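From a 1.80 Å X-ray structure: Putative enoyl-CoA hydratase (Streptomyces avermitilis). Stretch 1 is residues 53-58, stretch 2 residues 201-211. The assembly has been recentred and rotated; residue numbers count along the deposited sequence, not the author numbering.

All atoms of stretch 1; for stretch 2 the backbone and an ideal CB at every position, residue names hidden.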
ATOM      1  N   VAL B  53      27.440  -6.844  16.122  1.00 19.50           N
ATOM      2  CA  VAL B  53      26.217  -6.026  16.135  1.00 17.92           C
ATOM      3  C   VAL B  53      25.297  -6.476  15.010  1.00 16.54           C
ATOM      4  O   VAL B  53      25.702  -6.545  13.856  1.00 16.08           O
ATOM      5  CB  VAL B  53      26.533  -4.543  16.012  1.00 16.81           C
ATOM      6  CG1 VAL B  53      25.214  -3.709  15.937  1.00 16.44           C
ATOM      7  CG2 VAL B  53      27.367  -4.083  17.229  1.00 17.59           C
ATOM      8  N   ARG B  54      24.066  -6.809  15.383  1.00 15.70           N
ATOM      9  CA  ARG B  54      23.064  -7.318  14.441  1.00 15.89           C
ATOM     10  C   ARG B  54      21.855  -6.383  14.226  1.00 15.46           C
ATOM     11  O   ARG B  54      21.140  -6.509  13.223  1.00 15.78           O
ATOM     12  CB  ARG B  54      22.633  -8.717  14.883  1.00 16.19           C
ATOM     13  CG  ARG B  54      23.789  -9.736  14.854  1.00 18.00           C
ATOM     14  CD  ARG B  54      23.366 -11.099  15.282  1.00 19.92           C
ATOM     15  NE  ARG B  54      22.932 -11.135  16.680  1.00 22.80           N
ATOM     16  CZ  ARG B  54      23.744 -11.194  17.737  1.00 25.84           C
ATOM     17  NH1 ARG B  54      25.068 -11.204  17.580  1.00 27.53           N
ATOM     18  NH2 ARG B  54      23.237 -11.213  18.969  1.00 25.86           N
ATOM     19  N   VAL B  55      21.612  -5.485  15.167  1.00 14.78           N
ATOM     20  CA  VAL B  55      20.460  -4.573  15.140  1.00 14.45           C
ATOM     21  C   VAL B  55      20.972  -3.220  15.535  1.00 14.29           C
ATOM     22  O   VAL B  55      21.834  -3.120  16.436  1.00 13.02           O
ATOM     23  CB  VAL B  55      19.326  -5.027  16.116  1.00 15.27           C
ATOM     24  CG1 VAL B  55      18.171  -4.018  16.135  1.00 15.30           C
ATOM     25  CG2 VAL B  55      18.830  -6.456  15.733  1.00 16.38           C
ATOM     26  N   ILE B  56      20.444  -2.167  14.897  1.00 13.99           N
ATOM     27  CA  ILE B  56      20.742  -0.774  15.296  1.00 14.97           C
ATOM     28  C   ILE B  56      19.410  -0.064  15.574  1.00 15.28           C
ATOM     29  O   ILE B  56      18.476  -0.154  14.766  1.00 16.14           O
ATOM     30  CB  ILE B  56      21.473  -0.007  14.172  1.00 14.83           C
ATOM     31  CG1 ILE B  56      22.839  -0.653  13.887  1.00 16.80           C
ATOM     32  CG2 ILE B  56      21.589   1.488  14.533  1.00 16.95           C
ATOM     33  CD1 ILE B  56      23.489  -0.216  12.557  1.00 14.18           C
ATOM     34  N   VAL B  57      19.301   0.587  16.731  1.00 14.71           N
ATOM     35  CA  VAL B  57      18.100   1.343  17.082  1.00 13.83           C
ATOM     36  C   VAL B  57      18.469   2.824  17.196  1.00 14.23           C
ATOM     37  O   VAL B  57      19.357   3.199  17.976  1.00 14.15           O
ATOM     38  CB  VAL B  57      17.470   0.923  18.413  1.00 13.98           C
ATOM     39  CG1 VAL B  57      16.165   1.755  18.655  1.00 13.09           C
ATOM     40  CG2 VAL B  57      17.144  -0.578  18.453  1.00 14.88           C
ATOM     41  N   PHE B  58      17.785   3.650  16.421  1.00 13.89           N
ATOM     42  CA  PHE B  58      17.964   5.092  16.461  1.00 13.89           C
ATOM     43  C   PHE B  58      16.897   5.712  17.330  1.00 13.81           C
ATOM     44  O   PHE B  58      15.707   5.424  17.159  1.00 14.84           O
ATOM     45  CB  PHE B  58      17.818   5.686  15.062  1.00 13.83           C
ATOM     46  CG  PHE B  58      18.796   5.175  14.054  1.00 14.61           C
ATOM     47  CD1 PHE B  58      20.035   5.756  13.906  1.00 18.58           C
ATOM     48  CD2 PHE B  58      18.464   4.140  13.214  1.00 17.82           C
ATOM     49  CE1 PHE B  58      20.925   5.304  12.927  1.00 17.70           C
ATOM     50  CE2 PHE B  58      19.359   3.686  12.266  1.00 19.62           C
ATOM     51  CZ  PHE B  58      20.598   4.282  12.140  1.00 18.74           C
ATOM     52  N   UNK B 201       8.424  -1.670  23.950  1.00 16.44           N
ATOM     53  CA  UNK B 201       8.081  -2.359  22.712  1.00 16.10           C
ATOM     54  C   UNK B 201       9.278  -2.456  21.736  1.00 15.79           C
ATOM     55  O   UNK B 201       9.599  -3.536  21.222  1.00 16.64           O
ATOM     56  CB  UNK B 201       6.914  -1.637  22.035  1.00 16.10           C
ATOM     57  N   UNK B 202       9.941  -1.327  21.507  1.00 15.16           N
ATOM     58  CA  UNK B 202      11.124  -1.296  20.627  1.00 15.54           C
ATOM     59  C   UNK B 202      12.267  -2.128  21.218  1.00 16.54           C
ATOM     60  O   UNK B 202      12.918  -2.905  20.509  1.00 16.09           O
ATOM     61  CB  UNK B 202      11.588   0.145  20.405  1.00 15.54           C
ATOM     62  N   UNK B 203      12.472  -2.022  22.528  1.00 17.28           N
ATOM     63  CA  UNK B 203      13.505  -2.849  23.155  1.00 18.61           C
ATOM     64  C   UNK B 203      13.254  -4.361  22.952  1.00 17.74           C
ATOM     65  O   UNK B 203      14.179  -5.119  22.621  1.00 17.46           O
ATOM     66  CB  UNK B 203      13.577  -2.532  24.650  1.00 18.61           C
ATOM     67  N   UNK B 204      12.011  -4.786  23.136  1.00 17.37           N
ATOM     68  CA  UNK B 204      11.626  -6.170  22.898  1.00 18.79           C
ATOM     69  C   UNK B 204      11.861  -6.612  21.457  1.00 17.85           C
ATOM     70  O   UNK B 204      12.427  -7.687  21.230  1.00 17.41           O
ATOM     71  CB  UNK B 204      10.152  -6.365  23.260  1.00 18.79           C
ATOM     72  N   UNK B 205      11.421  -5.796  20.493  1.00 16.94           N
ATOM     73  CA  UNK B 205      11.600  -6.123  19.066  1.00 17.08           C
ATOM     74  C   UNK B 205      13.103  -6.242  18.770  1.00 16.62           C
ATOM     75  O   UNK B 205      13.540  -7.208  18.165  1.00 16.76           O
ATOM     76  CB  UNK B 205      10.954  -5.062  18.172  1.00 17.08           C
ATOM     77  N   UNK B 206      13.890  -5.265  19.213  1.00 16.49           N
ATOM     78  CA  UNK B 206      15.339  -5.250  18.944  1.00 15.75           C
ATOM     79  C   UNK B 206      16.054  -6.476  19.524  1.00 16.66           C
ATOM     80  O   UNK B 206      16.852  -7.112  18.847  1.00 15.93           O
ATOM     81  CB  UNK B 206      15.963  -3.977  19.519  1.00 15.75           C
ATOM     82  N   UNK B 207      15.750  -6.799  20.766  1.00 17.15           N
ATOM     83  CA  UNK B 207      16.372  -7.924  21.443  1.00 18.14           C
ATOM     84  C   UNK B 207      15.929  -9.236  20.853  1.00 17.28           C
ATOM     85  O   UNK B 207      16.756 -10.113  20.678  1.00 17.55           O
ATOM     86  CB  UNK B 207      16.055  -7.892  22.939  1.00 18.14           C
ATOM     87  N   UNK B 208      14.654  -9.344  20.478  1.00 16.61           N
ATOM     88  CA  UNK B 208      14.145 -10.569  19.828  1.00 17.44           C
ATOM     89  C   UNK B 208      14.780 -10.821  18.463  1.00 17.64           C
ATOM     90  O   UNK B 208      15.104 -11.962  18.132  1.00 17.56           O
ATOM     91  CB  UNK B 208      12.626 -10.483  19.668  1.00 17.44           C
ATOM     92  N   UNK B 209      14.985  -9.755  17.686  1.00 16.26           N
ATOM     93  CA  UNK B 209      15.667  -9.872  16.425  1.00 15.47           C
ATOM     94  C   UNK B 209      17.139 -10.207  16.627  1.00 14.98           C
ATOM     95  O   UNK B 209      17.677 -11.065  15.917  1.00 15.27           O
ATOM     96  CB  UNK B 209      15.516  -8.579  15.622  1.00 15.47           C
ATOM     97  N   UNK B 210      17.795  -9.547  17.583  1.00 15.40           N
ATOM     98  CA  UNK B 210      19.216  -9.839  17.850  1.00 15.41           C
ATOM     99  C   UNK B 210      19.419 -11.276  18.371  1.00 16.53           C
ATOM    100  O   UNK B 210      20.466 -11.864  18.147  1.00 17.55           O
ATOM    101  CB  UNK B 210      19.773  -8.838  18.865  1.00 15.41           C
ATOM    102  N   UNK B 211      18.413 -11.841  19.028  1.00 17.40           N
ATOM    103  CA  UNK B 211      18.504 -13.225  19.544  1.00 18.25           C
ATOM    104  C   UNK B 211      18.338 -14.296  18.492  1.00 18.51           C
ATOM    105  O   UNK B 211      18.590 -15.442  18.783  1.00 18.61           O
ATOM    106  CB  UNK B 211      17.445 -13.444  20.627  1.00 18.25           C
TER

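The backbone of 201-210 has helical phi/psi values near -60/-45, and its axis passes 8.9 Å from that of strand 55-58 at 164°, nearly antiparallel. Rising numbers in the helix therefore meet falling numbers in the strand. Val55 and Val57 direct CA-to-CB toward the helix, as does Arg54 in the loop before the strand; Val53 and Ile56 point away.

Position 201 has nothing of stretch 1 within 5.5 Å of its ideal CB, so stretch 1 sets no preference; the residue is Tyr201, whose side chain is far out of reach of stretch 1.

At 202 CA-to-CB points toward the strand, and the ideal CB lies 5.2 Å from Val57 CG1. That gap calls for a side chain reaching past CB, and the methyl on offer is apolar, so Val or Ile suit, and Leu or Met could if their ends turn aside. The residue is Val202, with chi1 in t; its CG1 bridges the gap and packs against Val57 CG1 at 3.7 Å.

Positions 203 and 204 meet nothing of stretch 1, 203 pointing away, and many polar or charged residues would suit. They are Asp203 and Arg204. Position 205 points sideways, again with no neighbour in range, and is left undecided by this contact; it is Val205, whose side chain makes no contact with stretch 1.

Position 206 is the tightest of those facing the strand. Its CB points toward the two valines, and the ideal atom already lies 3.8 Å from Val57 CG2 and 4.0 Å from Val55 CG1. With CB itself at packing distance from both, a small apolar residue is the natural choice, Ala first, though Ser or Gly could be considered. Ala206 is found: its CB sits 3.7 Å from Val57 CG2 and 4.0 Å from Val55 CG1, so one methyl touches both strand residues.

Positions 207 and 208 point away, which favours no particular chemistry; they are Arg207, which touches a crystal neighbour, and Asn208.

At 209 CA-to-CB runs sideways, yet the ideal CB is 3.9 Å from Val55 CG2. An aliphatic residue could graze that methyl while extending past it: Ile, Val or Leu. Ile209, with chi1 in m, places CG2 3.7 Å from Val55 CG2.

Position 210 also points sideways, with its ideal CB 4.0 Å from Val55 CG2 and 4.2 Å from Arg54 NH2. The closest CA pair, 5.7 Å, joins it to Arg54. A small side chain such as Ala or Ser suits the contact, but stretch 1 leaves the forward direction open and does not exclude a larger one. More telling is the backbone: its carbonyl oxygen lies at the guanidinium edge, near its plane, and, as a backbone acceptor, would be there whatever the side chain at 210, so these bonds do not select the residue. Ala210 O takes hydrogen bonds from Arg54 NE and Arg54 NH2, both at 3.0 Å, with N-H...O angles of 142° and 139°, the bent geometry expected of a forked pair. Its CB packs 4.0 Å from Val55 CG2.

Position 211 points away and is unconstrained here; it is Ala211.

Stretch 2 201-211: YVDRVARNIAA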
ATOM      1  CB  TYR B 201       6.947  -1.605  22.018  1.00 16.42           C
ATOM      2  CG  TYR B 201       6.375  -2.338  20.857  1.00 17.66           C
ATOM      3  CD1 TYR B 201       5.182  -3.061  20.987  1.00 22.27           C
ATOM      4  CD2 TYR B 201       7.004  -2.329  19.617  1.00 20.34           C
ATOM      5  CE1 TYR B 201       4.644  -3.740  19.908  1.00 22.27           C
ATOM      6  CE2 TYR B 201       6.476  -3.019  18.549  1.00 19.49           C
ATOM      7  CZ  TYR B 201       5.294  -3.713  18.701  1.00 22.47           C
ATOM      8  OH  TYR B 201       4.752  -4.405  17.637  1.00 24.98           O
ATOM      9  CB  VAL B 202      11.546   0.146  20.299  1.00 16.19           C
ATOM     10  CG1 VAL B 202      12.906   0.204  19.535  1.00 16.13           C
ATOM     11  CG2 VAL B 202      10.400   0.844  19.538  1.00 16.09           C
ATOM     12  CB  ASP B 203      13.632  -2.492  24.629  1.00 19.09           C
ATOM     13  CG  ASP B 203      14.745  -3.267  25.314  1.00 25.75           C
ATOM     14  OD1 ASP B 203      15.932  -3.076  24.963  1.00 28.31           O
ATOM     15  OD2 ASP B 203      14.415  -4.102  26.184  1.00 32.12           O
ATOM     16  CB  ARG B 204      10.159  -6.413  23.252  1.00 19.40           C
ATOM     17  CG  ARG B 204       9.707  -7.847  22.995  1.00 23.97           C
ATOM     18  CD  ARG B 204       8.260  -8.131  23.404  1.00 30.07           C
ATOM     19  NE  ARG B 204       7.290  -7.412  22.578  1.00 35.89           N
ATOM     20  CZ  ARG B 204       6.932  -7.742  21.323  1.00 38.18           C
ATOM     21  NH1 ARG B 204       7.434  -8.800  20.706  1.00 36.76           N
ATOM     22  NH2 ARG B 204       6.045  -6.994  20.682  1.00 42.50           N
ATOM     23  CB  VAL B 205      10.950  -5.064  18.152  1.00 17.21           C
ATOM     24  CG1 VAL B 205      11.477  -5.161  16.711  1.00 17.29           C
ATOM     25  CG2 VAL B 205       9.393  -5.190  18.211  1.00 17.92           C
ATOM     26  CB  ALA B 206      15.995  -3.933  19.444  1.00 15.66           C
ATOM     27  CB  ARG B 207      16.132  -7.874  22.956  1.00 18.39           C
ATOM     28  CG  ARG B 207      16.902  -6.703  23.627  1.00 21.01           C
ATOM     29  CD  ARG B 207      18.455  -6.780  23.536  1.00 23.80           C
ATOM     30  NE  ARG B 207      18.946  -7.991  24.191  1.00 27.21           N
ATOM     31  CZ  ARG B 207      19.208  -8.115  25.497  1.00 29.26           C
ATOM     32  NH1 ARG B 207      19.624  -9.285  25.965  1.00 27.34           N
ATOM     33  NH2 ARG B 207      19.067  -7.080  26.336  1.00 30.34           N
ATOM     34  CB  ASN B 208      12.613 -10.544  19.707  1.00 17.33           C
ATOM     35  CG  ASN B 208      11.904 -10.868  21.017  1.00 19.80           C
ATOM     36  OD1 ASN B 208      12.543 -11.092  22.034  1.00 21.01           O
ATOM     37  ND2 ASN B 208      10.568 -10.888  20.989  1.00 20.08           N
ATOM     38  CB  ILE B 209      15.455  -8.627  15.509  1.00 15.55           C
ATOM     39  CG1 ILE B 209      13.959  -8.507  15.142  1.00 15.17           C
ATOM     40  CG2 ILE B 209      16.350  -8.719  14.258  1.00 13.03           C
ATOM     41  CD1 ILE B 209      13.559  -7.224  14.366  1.00 13.88           C
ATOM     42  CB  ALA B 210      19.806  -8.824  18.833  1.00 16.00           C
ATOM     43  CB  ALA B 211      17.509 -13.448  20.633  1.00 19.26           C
TER
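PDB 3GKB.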